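Local coordinates for member of DUF4221 family (Bacteroides vulgatus, PDB 3S9J), which is of unknown function but folds as a six-bladed beta-propeller, at residues L78-G83 and N98-L103; E263-W268 and E284-L289. All blocks are in the same frame, centred on the assembly; numbering follows the deposited sequence. Where two conformers were deposited one is given.

Interaction 1 of 2, residues L78-G83 and N98-L103; sequences LPAVFG and NNISRL. With FMT (formic acid), chain P.
P79, A80 and I100 bring the loop that leads into strand 84-86 against the turn between strands 93-97 and 102-106 of one four-stranded blade of the beta-propeller. The turn contains a G1 beta bulge, in which S101 and R102 both face Q97. No direct hydrogen bond joins the two segments. The apolar part is small: the ring of P79 and the side chain of I100 cross at about a right angle, and CG of P79 lies 3.8 Å from CD1 of I100. CD1 of I100 is extended from CA (chi2 164°) and so reaches the P79 ring. The same CD1 also rests on one face of the R102 guanidinium, offset toward its rim, so it lies against both P79 and R102. CB of A80 faces CB of N99 at 4.2 Å. Two waters carry the polar link. One donates to A80 O and accepts from N99 N; the other joins F82 O to N98 N in the same way. Q97 also binds the loop directly, through its OE1 and the N of A80. A formic acid, probably from the crystallisation liquor, lies beside A80 and N99. N99 ND2 donates to its O1 at 3.2 Å, with an N-H...O angle of 163°.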
# COMPACT_ATOMS: atom_id res chain seq x y z
N LEU A 78 -22.53 1.71 -6.28
CA LEU A 78 -21.10 1.86 -6.43
C LEU A 78 -20.66 0.80 -7.42
O LEU A 78 -20.36 -0.33 -7.02
CB LEU A 78 -20.40 1.65 -5.11
CG LEU A 78 -20.83 2.55 -3.96
CD1 LEU A 78 -20.44 1.91 -2.63
CD2 LEU A 78 -20.22 3.95 -4.07
N PRO A 79 -20.59 1.16 -8.72
CA PRO A 79 -20.34 0.18 -9.76
C PRO A 79 -19.01 -0.53 -9.74
O PRO A 79 -18.92 -1.65 -10.24
CB PRO A 79 -20.45 1.01 -11.07
CG PRO A 79 -21.29 2.16 -10.73
CD PRO A 79 -20.92 2.49 -9.29
N ALA A 80 -17.95 0.09 -9.20
CA ALA A 80 -16.59 -0.41 -9.44
C ALA A 80 -15.57 -0.13 -8.35
O ALA A 80 -14.44 0.34 -8.61
CB ALA A 80 -16.07 0.12 -10.78
N VAL A 81 -15.94 -0.45 -7.12
CA VAL A 81 -15.08 -0.28 -5.98
C VAL A 81 -13.83 -1.14 -6.04
O VAL A 81 -13.88 -2.37 -6.28
CB VAL A 81 -15.81 -0.60 -4.66
CG1 VAL A 81 -14.83 -0.53 -3.45
CG2 VAL A 81 -17.01 0.30 -4.49
N PHE A 82 -12.72 -0.46 -5.90
CA PHE A 82 -11.43 -1.09 -5.70
C PHE A 82 -10.51 -0.12 -4.98
O PHE A 82 -9.82 0.73 -5.54
CB PHE A 82 -10.82 -1.70 -6.96
CG PHE A 82 -10.17 -3.02 -6.67
CD1 PHE A 82 -10.90 -4.02 -6.04
CD2 PHE A 82 -8.84 -3.25 -6.96
CE1 PHE A 82 -10.34 -5.23 -5.72
CE2 PHE A 82 -8.28 -4.48 -6.66
CZ PHE A 82 -9.05 -5.46 -6.03
N GLY A 83 -10.56 -0.25 -3.67
CA GLY A 83 -9.85 0.60 -2.75
C GLY A 83 -10.87 1.34 -1.89
O GLY A 83 -11.84 1.93 -2.40
N ASN A 98 -11.81 3.30 -9.84
CA ASN A 98 -10.96 3.54 -11.01
C ASN A 98 -11.66 3.42 -12.36
O ASN A 98 -11.52 4.30 -13.21
CB ASN A 98 -9.77 2.62 -10.97
CG ASN A 98 -8.83 2.81 -12.16
OD1 ASN A 98 -8.04 3.72 -12.17
ND2 ASN A 98 -8.92 1.92 -13.15
N ASN A 99 -12.40 2.32 -12.59
CA ASN A 99 -12.85 2.00 -13.92
C ASN A 99 -13.88 2.99 -14.44
O ASN A 99 -14.10 3.06 -15.63
CB ASN A 99 -13.41 0.58 -13.99
CG ASN A 99 -12.33 -0.48 -13.86
OD1 ASN A 99 -11.13 -0.19 -13.83
ND2 ASN A 99 -12.78 -1.75 -13.77
N ILE A 100 -14.49 3.77 -13.55
CA ILE A 100 -15.46 4.77 -13.92
C ILE A 100 -15.03 6.21 -13.53
O ILE A 100 -15.86 7.12 -13.52
CB ILE A 100 -16.90 4.46 -13.37
CG1 ILE A 100 -16.91 4.38 -11.84
CG2 ILE A 100 -17.48 3.16 -14.01
CD1 ILE A 100 -18.32 4.47 -11.26
N SER A 101 -13.74 6.39 -13.23
CA SER A 101 -13.18 7.69 -12.90
C SER A 101 -13.93 8.38 -11.75
O SER A 101 -14.25 9.57 -11.83
CB SER A 101 -13.17 8.57 -14.16
OG SER A 101 -12.18 8.06 -15.08
N ARG A 102 -14.23 7.65 -10.69
CA ARG A 102 -15.07 8.18 -9.62
C ARG A 102 -14.48 7.87 -8.25
O ARG A 102 -14.02 6.75 -8.01
CB ARG A 102 -16.49 7.60 -9.70
CG ARG A 102 -17.48 8.11 -8.66
CD ARG A 102 -18.85 7.46 -8.77
NE ARG A 102 -19.49 7.82 -10.03
CZ ARG A 102 -20.60 7.27 -10.54
NH1 ARG A 102 -21.28 6.31 -9.91
NH2 ARG A 102 -21.05 7.70 -11.71
N LEU A 103 -14.48 8.89 -7.39
CA LEU A 103 -14.28 8.73 -5.97
C LEU A 103 -15.64 8.89 -5.29
O LEU A 103 -16.44 9.72 -5.71
CB LEU A 103 -13.30 9.80 -5.48
CG LEU A 103 -12.97 9.93 -4.01
CD1 LEU A 103 -11.98 8.85 -3.62
CD2 LEU A 103 -12.37 11.30 -3.81
C FMT P . -16.35 -2.46 -13.24
O1 FMT P . -15.91 -1.79 -14.19
O2 FMT P . -17.54 -2.82 -13.15
O HOH W 1 -12.60 0.08 -10.65
O HOH W 2 -10.11 2.04 -7.93

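Interaction 2 of 2, residues E263-W268 and E284-L289; sequences ENPRYW and EMPYKL
The open end of the hairpin of strands 266-273 and 278-284, in a propeller blade, is closed here, where the first strand starts and the second runs out. R266 and E284 form an antiparallel hydrogen-bonded pair. E284 N donates to R266 O at 2.7 Å, while the return bond from R266 N is weak. Their side chains lie side by side and point the same way. R266 NE gives a salt bridge to E284 OE1 at 3.2 Å; OE1 lies in the guanidinium plane, but NE approaches from above the carboxylate plane. W268 CZ3 sits over the centre of one guanidinium face. K302 also forms a salt bridge with E284 OE1, and Y328 bonds OE2, so this buried carboxylate has several partners. Beyond the strands, P265 and P286 cross at about a right angle, with P265 CD 4.0 Å from P286 CB.

E263, the last residue of helix 255-263, is buried against 287-289. Its CG stands between the backbone N and the carbonyl carbon (chi1 76°), and the chain is extended from there. OE1 accepts from L289 N on its anti side at 2.8 Å. OE2 forms a longer salt bridge with K288 NZ, 3.5 Å away. An alanine at E263 would probably leave L289 N without this acceptor and K288 NZ without its charged mate, with 288-289 less firmly held. One water donates to both E263 OE2 and N264 OD1, at 2.6 Å and 2.7 Å.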
# COMPACT_ATOMS: atom_id res chain seq x y z
N GLU A 263 10.46 -11.11 -9.86
CA GLU A 263 11.47 -11.98 -9.22
C GLU A 263 12.69 -11.22 -8.66
O GLU A 263 13.25 -11.63 -7.64
CB GLU A 263 11.93 -13.08 -10.20
CG GLU A 263 12.90 -12.62 -11.30
CD GLU A 263 13.14 -13.59 -12.45
OE1 GLU A 263 12.70 -14.79 -12.43
OE2 GLU A 263 13.88 -13.18 -13.41
N ASN A 264 13.08 -10.13 -9.31
CA ASN A 264 14.28 -9.37 -8.90
C ASN A 264 14.09 -8.74 -7.52
O ASN A 264 12.94 -8.48 -7.08
CB ASN A 264 14.61 -8.33 -9.94
CG ASN A 264 15.35 -8.91 -11.16
OD1 ASN A 264 15.87 -10.00 -11.10
ND2 ASN A 264 15.40 -8.16 -12.25
N PRO A 265 15.20 -8.48 -6.81
CA PRO A 265 15.06 -7.77 -5.54
C PRO A 265 14.50 -6.36 -5.73
O PRO A 265 14.73 -5.73 -6.75
CB PRO A 265 16.51 -7.72 -5.00
CG PRO A 265 17.35 -7.81 -6.22
CD PRO A 265 16.62 -8.72 -7.16
N ARG A 266 13.71 -5.90 -4.76
CA ARG A 266 13.17 -4.55 -4.79
C ARG A 266 12.59 -4.25 -3.44
O ARG A 266 12.37 -5.16 -2.62
CB ARG A 266 12.07 -4.39 -5.84
CG ARG A 266 10.87 -5.27 -5.66
CD ARG A 266 9.79 -4.90 -6.68
NE ARG A 266 8.75 -5.93 -6.79
CZ ARG A 266 7.80 -5.95 -7.74
NH1 ARG A 266 7.74 -5.00 -8.66
NH2 ARG A 266 6.92 -6.94 -7.78
N TYR A 267 12.33 -2.98 -3.20
CA TYR A 267 11.64 -2.57 -1.99
C TYR A 267 10.13 -2.68 -2.24
O TYR A 267 9.66 -2.75 -3.38
CB TYR A 267 12.09 -1.16 -1.54
CG TYR A 267 13.57 -1.24 -1.22
CD1 TYR A 267 13.99 -1.73 0.00
CD2 TYR A 267 14.52 -0.99 -2.19
CE1 TYR A 267 15.33 -1.92 0.29
CE2 TYR A 267 15.88 -1.17 -1.91
CZ TYR A 267 16.27 -1.64 -0.68
OH TYR A 267 17.61 -1.83 -0.40
N TRP A 268 9.39 -2.71 -1.13
CA TRP A 268 7.92 -2.77 -1.21
C TRP A 268 7.34 -1.72 -0.26
O TRP A 268 7.65 -0.54 -0.44
CB TRP A 268 7.38 -4.20 -1.04
CG TRP A 268 6.01 -4.40 -1.62
CD1 TRP A 268 4.85 -4.67 -0.95
CD2 TRP A 268 5.66 -4.32 -3.00
NE1 TRP A 268 3.81 -4.78 -1.83
CE2 TRP A 268 4.27 -4.55 -3.10
CE3 TRP A 268 6.38 -4.05 -4.17
CZ2 TRP A 268 3.60 -4.56 -4.30
CZ3 TRP A 268 5.69 -4.06 -5.38
CH2 TRP A 268 4.32 -4.31 -5.43
N GLU A 284 12.25 -7.07 -0.76
CA GLU A 284 12.12 -8.39 -1.34
C GLU A 284 13.51 -8.88 -1.72
O GLU A 284 14.24 -8.19 -2.41
CB GLU A 284 11.21 -8.36 -2.57
CG GLU A 284 9.86 -7.73 -2.33
CD GLU A 284 8.85 -7.92 -3.47
OE1 GLU A 284 9.24 -8.20 -4.63
OE2 GLU A 284 7.64 -7.79 -3.18
N MSE A 285 13.84 -10.10 -1.30
CA MSE A 285 15.13 -10.72 -1.62
C MSE A 285 15.12 -11.26 -3.04
O MSE A 285 14.06 -11.53 -3.60
CB MSE A 285 15.42 -11.84 -0.66
CG MSE A 285 15.50 -11.41 0.82
SE MSE A 285 16.90 -10.15 1.20
CE MSE A 285 15.90 -8.48 1.21
N PRO A 286 16.33 -11.49 -3.61
CA PRO A 286 16.33 -12.01 -4.96
C PRO A 286 15.71 -13.39 -5.09
O PRO A 286 15.82 -14.23 -4.17
CB PRO A 286 17.83 -12.06 -5.32
CG PRO A 286 18.54 -11.21 -4.32
CD PRO A 286 17.67 -11.25 -3.08
N TYR A 287 15.12 -13.63 -6.27
CA TYR A 287 14.45 -14.88 -6.57
C TYR A 287 14.49 -15.11 -8.06
O TYR A 287 14.72 -14.18 -8.87
CB TYR A 287 12.99 -14.70 -6.12
CG TYR A 287 12.15 -15.94 -5.94
CD1 TYR A 287 12.14 -16.60 -4.75
CD2 TYR A 287 11.32 -16.39 -6.96
CE1 TYR A 287 11.35 -17.73 -4.56
CE2 TYR A 287 10.52 -17.50 -6.79
CZ TYR A 287 10.53 -18.15 -5.57
OH TYR A 287 9.73 -19.25 -5.35
N LYS A 288 14.25 -16.35 -8.45
CA LYS A 288 14.09 -16.71 -9.84
C LYS A 288 12.77 -17.47 -9.97
O LYS A 288 12.64 -18.56 -9.43
CB LYS A 288 15.24 -17.56 -10.34
CG LYS A 288 15.48 -17.45 -11.78
CD LYS A 288 16.18 -16.08 -12.14
CE LYS A 288 16.34 -15.96 -13.65
NZ LYS A 288 16.99 -14.70 -14.12
N LEU A 289 11.84 -16.89 -10.71
CA LEU A 289 10.50 -17.48 -10.93
C LEU A 289 10.61 -18.84 -11.60
O LEU A 289 11.15 -18.95 -12.69
CB LEU A 289 9.63 -16.56 -11.81
CG LEU A 289 8.12 -16.82 -11.88
CD1 LEU A 289 7.44 -16.15 -10.72
CD2 LEU A 289 7.62 -16.27 -13.21
O HOH W 3 12.80 -16.71 -14.09
O HOH W 4 15.93 -11.67 -13.26
O HOH W 5 16.64 -12.39 -9.08
O HOH W 6 7.43 -9.52 -6.27

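In the fold
From the N terminus, interaction 1 comes first. Segment 78-83 leads from strand 63-69 of one sheet into strand 84-86 of the next, and its contact with 98-103 closes a loop containing strands 84-86 and 93-97. Interaction 2 follows much later. Its segments 263-268 and 284-289 close the open end of the hairpin of strands 266-273 and 278-284 and tie the end of helix 255-263 to the loop before strand 304-309. The two loops are in series, neither nested nor crossed. They belong to different four-stranded sheets of the propeller. The centres of interactions 1 and 2 are 31 Å apart. The nearest atoms of interactions 1 and 2 are about 12 Å apart, without touching.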